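Endoglucanase (Humicola insolens, PDB 1DYS) hydrolyses internal beta-1,4-glucosidic linkages of cellulose as a glycoside hydrolase family 6 endoglucanase, contributing to the recycling of plant biomass. Local coordinates at residues L109-Y112 with K113-V117. Residues are numbered along the deposited sequence; the frame is centred on the assembly and turned at random.
Sequences LNRY and KNEYV
From L109 the helix climbs by i to i+4 hydrogen bonds, K113 N to L109 O, N114 N to N110 O and E115 N to R111 O, then widens: V117 N reaches Y112 O at 2.8 Å and 178°, while the hydrogen bond from Y116 N to that oxygen is weak. The wider turn probably helps bring V117 to the Y112 ring beside Y116. A chi1 of -175° sets Y112 CG beside its own carbonyl carbon, and one ring face takes V117 CG2, a CH-pi contact 3.8 Å from the centroid, displaced toward CE2. Y116 CD2 comes within 3.8 Å of Y112 CE1, the planes 27° apart and displaced, with little overlap. Y112 OH is hydrogen-bonded to E137 OE2, and Y116 OH to I53 O and Y86 N. A leucine at Y112 would probably leave V117 CG2 without its aromatic face and E137 without this hydroxyl. E115 OE2 lies 3.7 Å from R111 CG but, at 4.5 Å from R111 NE and well out of the guanidinium plane, forms no salt bridge; OE1 does, with R60 of the second subunit. This is a pi-bulge in helix 108-126, whose tyrosines pack on L85 of strand 79-85 in the distorted alpha/beta barrel of family 6.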
ATOM      1  N   LEU A 109      -9.218  -9.697  13.609  1.00 15.55           N
ATOM      2  CA  LEU A 109     -10.588  -9.466  13.984  1.00 17.89           C
ATOM      3  C   LEU A 109     -10.702  -8.541  15.182  1.00 15.95           C
ATOM      4  O   LEU A 109     -11.425  -7.546  15.140  1.00 15.07           O
ATOM      5  CB  LEU A 109     -11.294 -10.819  14.237  1.00 21.55           C
ATOM      6  CG  LEU A 109     -12.743 -10.572  14.663  1.00 16.19           C
ATOM      7  CD1 LEU A 109     -13.506  -9.921  13.490  1.00 23.18           C
ATOM      8  CD2 LEU A 109     -13.441 -11.865  15.049  1.00 19.38           C
ATOM      9  N   ASN A 110      -9.917  -8.769  16.254  1.00 17.29           N
ATOM     10  CA  ASN A 110      -9.978  -7.866  17.390  1.00 20.46           C
ATOM     11  C   ASN A 110      -9.532  -6.447  17.043  1.00 18.61           C
ATOM     12  O   ASN A 110     -10.183  -5.502  17.493  1.00 19.34           O
ATOM     13  CB  ASN A 110      -9.122  -8.383  18.565  1.00 23.88           C
ATOM     14  CG  ASN A 110      -9.853  -9.494  19.292  1.00 27.93           C
ATOM     15  OD1 ASN A 110      -9.268 -10.500  19.733  1.00 30.25           O
ATOM     16  ND2 ASN A 110     -11.163  -9.323  19.425  1.00 32.83           N
ATOM     17  N   ARG A 111      -8.476  -6.280  16.259  1.00 20.77           N
ATOM     18  CA  ARG A 111      -7.932  -4.978  15.867  1.00 17.52           C
ATOM     19  C   ARG A 111      -8.958  -4.216  14.988  1.00 12.78           C
ATOM     20  O   ARG A 111      -9.148  -3.014  15.158  1.00 16.87           O
ATOM     21  CB  ARG A 111      -6.600  -5.105  15.154  1.00 19.76           C
ATOM     22  CG  ARG A 111      -5.468  -5.794  15.921  1.00 20.68           C
ATOM     23  CD  ARG A 111      -4.228  -5.965  15.041  1.00 19.60           C
ATOM     24  NE  ARG A 111      -3.090  -6.340  15.912  1.00 24.33           N
ATOM     25  CZ  ARG A 111      -1.897  -6.688  15.415  1.00 25.75           C
ATOM     26  NH1 ARG A 111      -1.631  -6.690  14.112  1.00 23.72           N
ATOM     27  NH2 ARG A 111      -0.945  -7.018  16.287  1.00 28.92           N
ATOM     28  N   TYR A 112      -9.620  -4.969  14.106  1.00 16.65           N
ATOM     29  CA  TYR A 112     -10.692  -4.375  13.299  1.00 17.96           C
ATOM     30  C   TYR A 112     -11.819  -3.848  14.182  1.00 15.90           C
ATOM     31  O   TYR A 112     -12.276  -2.718  13.986  1.00 16.47           O
ATOM     32  CB  TYR A 112     -11.300  -5.391  12.365  1.00 17.04           C
ATOM     33  CG  TYR A 112     -12.346  -4.933  11.380  1.00 13.37           C
ATOM     34  CD1 TYR A 112     -12.020  -4.207  10.247  1.00 16.21           C
ATOM     35  CD2 TYR A 112     -13.662  -5.290  11.589  1.00 15.93           C
ATOM     36  CE1 TYR A 112     -13.029  -3.847   9.347  1.00 15.95           C
ATOM     37  CE2 TYR A 112     -14.661  -4.940  10.683  1.00 18.62           C
ATOM     38  CZ  TYR A 112     -14.317  -4.218   9.553  1.00 17.89           C
ATOM     39  OH  TYR A 112     -15.323  -3.880   8.673  1.00 14.52           O
ATOM     40  N   LYS A 113     -12.264  -4.662  15.159  1.00 16.36           N
ATOM     41  CA  LYS A 113     -13.293  -4.062  16.034  1.00 17.52           C
ATOM     42  C   LYS A 113     -12.812  -2.871  16.846  1.00 18.91           C
ATOM     43  O   LYS A 113     -13.483  -1.822  16.893  1.00 17.56           O
ATOM     44  CB  LYS A 113     -13.793  -5.117  17.035  1.00 18.04           C
ATOM     45  CG  LYS A 113     -14.328  -6.342  16.338  1.00 16.40           C
ATOM     46  CD  LYS A 113     -14.805  -7.364  17.397  1.00 23.83           C
ATOM     47  CE  LYS A 113     -15.630  -8.438  16.695  1.00 24.00           C
ATOM     48  NZ  LYS A 113     -15.767  -9.646  17.550  1.00 30.37           N
ATOM     49  N   ASN A 114     -11.719  -3.038  17.598  1.00 17.28           N
ATOM     50  CA  ASN A 114     -11.312  -2.054  18.586  1.00 19.38           C
ATOM     51  C   ASN A 114     -10.506  -0.894  18.059  1.00 19.48           C
ATOM     52  O   ASN A 114     -10.665   0.208  18.612  1.00 17.22           O
ATOM     53  CB  ASN A 114     -10.510  -2.804  19.693  1.00 24.81           C
ATOM     54  CG  ASN A 114     -11.404  -3.905  20.270  1.00 24.65           C
ATOM     55  OD1 ASN A 114     -12.577  -3.686  20.542  1.00 31.58           O
ATOM     56  ND2 ASN A 114     -10.895  -5.116  20.440  1.00 36.52           N
ATOM     57  N   GLU A 115      -9.699  -1.076  17.039  1.00 16.28           N
ATOM     58  CA  GLU A 115      -8.863   0.005  16.542  1.00 14.50           C
ATOM     59  C   GLU A 115      -9.424   0.650  15.264  1.00 15.88           C
ATOM     60  O   GLU A 115      -8.881   1.723  14.954  1.00 16.27           O
ATOM     61  CB  GLU A 115      -7.445  -0.526  16.258  1.00 19.55           C
ATOM     62  CG  GLU A 115      -6.670  -0.911  17.511  1.00 22.17           C
ATOM     63  CD  GLU A 115      -5.235  -1.320  17.207  1.00 22.87           C
ATOM     64  OE1 GLU A 115      -4.428  -0.510  16.695  1.00 27.70           O
ATOM     65  OE2 GLU A 115      -4.894  -2.497  17.414  1.00 23.83           O
ATOM     66  N   TYR A 116     -10.414  -0.002  14.637  1.00 15.52           N
ATOM     67  CA  TYR A 116     -10.931   0.592  13.392  1.00 17.64           C
ATOM     68  C   TYR A 116     -12.441   0.849  13.464  1.00 16.03           C
ATOM     69  O   TYR A 116     -12.757   2.047  13.404  1.00 15.92           O
ATOM     70  CB  TYR A 116     -10.492  -0.241  12.189  1.00 13.83           C
ATOM     71  CG  TYR A 116     -11.023   0.300  10.875  1.00 13.56           C
ATOM     72  CD1 TYR A 116     -10.423   1.385  10.246  1.00 13.73           C
ATOM     73  CD2 TYR A 116     -12.156  -0.247  10.307  1.00 13.86           C
ATOM     74  CE1 TYR A 116     -10.929   1.907   9.055  1.00 13.57           C
ATOM     75  CE2 TYR A 116     -12.684   0.270   9.107  1.00 14.58           C
ATOM     76  CZ  TYR A 116     -12.048   1.323   8.496  1.00 15.69           C
ATOM     77  OH  TYR A 116     -12.547   1.851   7.316  1.00 13.22           O
ATOM     78  N   VAL A 117     -13.269  -0.166  13.691  1.00 17.46           N
ATOM     79  CA  VAL A 117     -14.705   0.129  13.766  1.00 13.96           C
ATOM     80  C   VAL A 117     -15.056   1.023  14.956  1.00 14.91           C
ATOM     81  O   VAL A 117     -15.760   2.027  14.767  1.00 15.45           O
ATOM     82  CB  VAL A 117     -15.512  -1.183  13.779  1.00 14.52           C
ATOM     83  CG1 VAL A 117     -16.983  -0.942  13.946  1.00 16.06           C
ATOM     84  CG2 VAL A 117     -15.256  -1.928  12.445  1.00 13.31           C
TER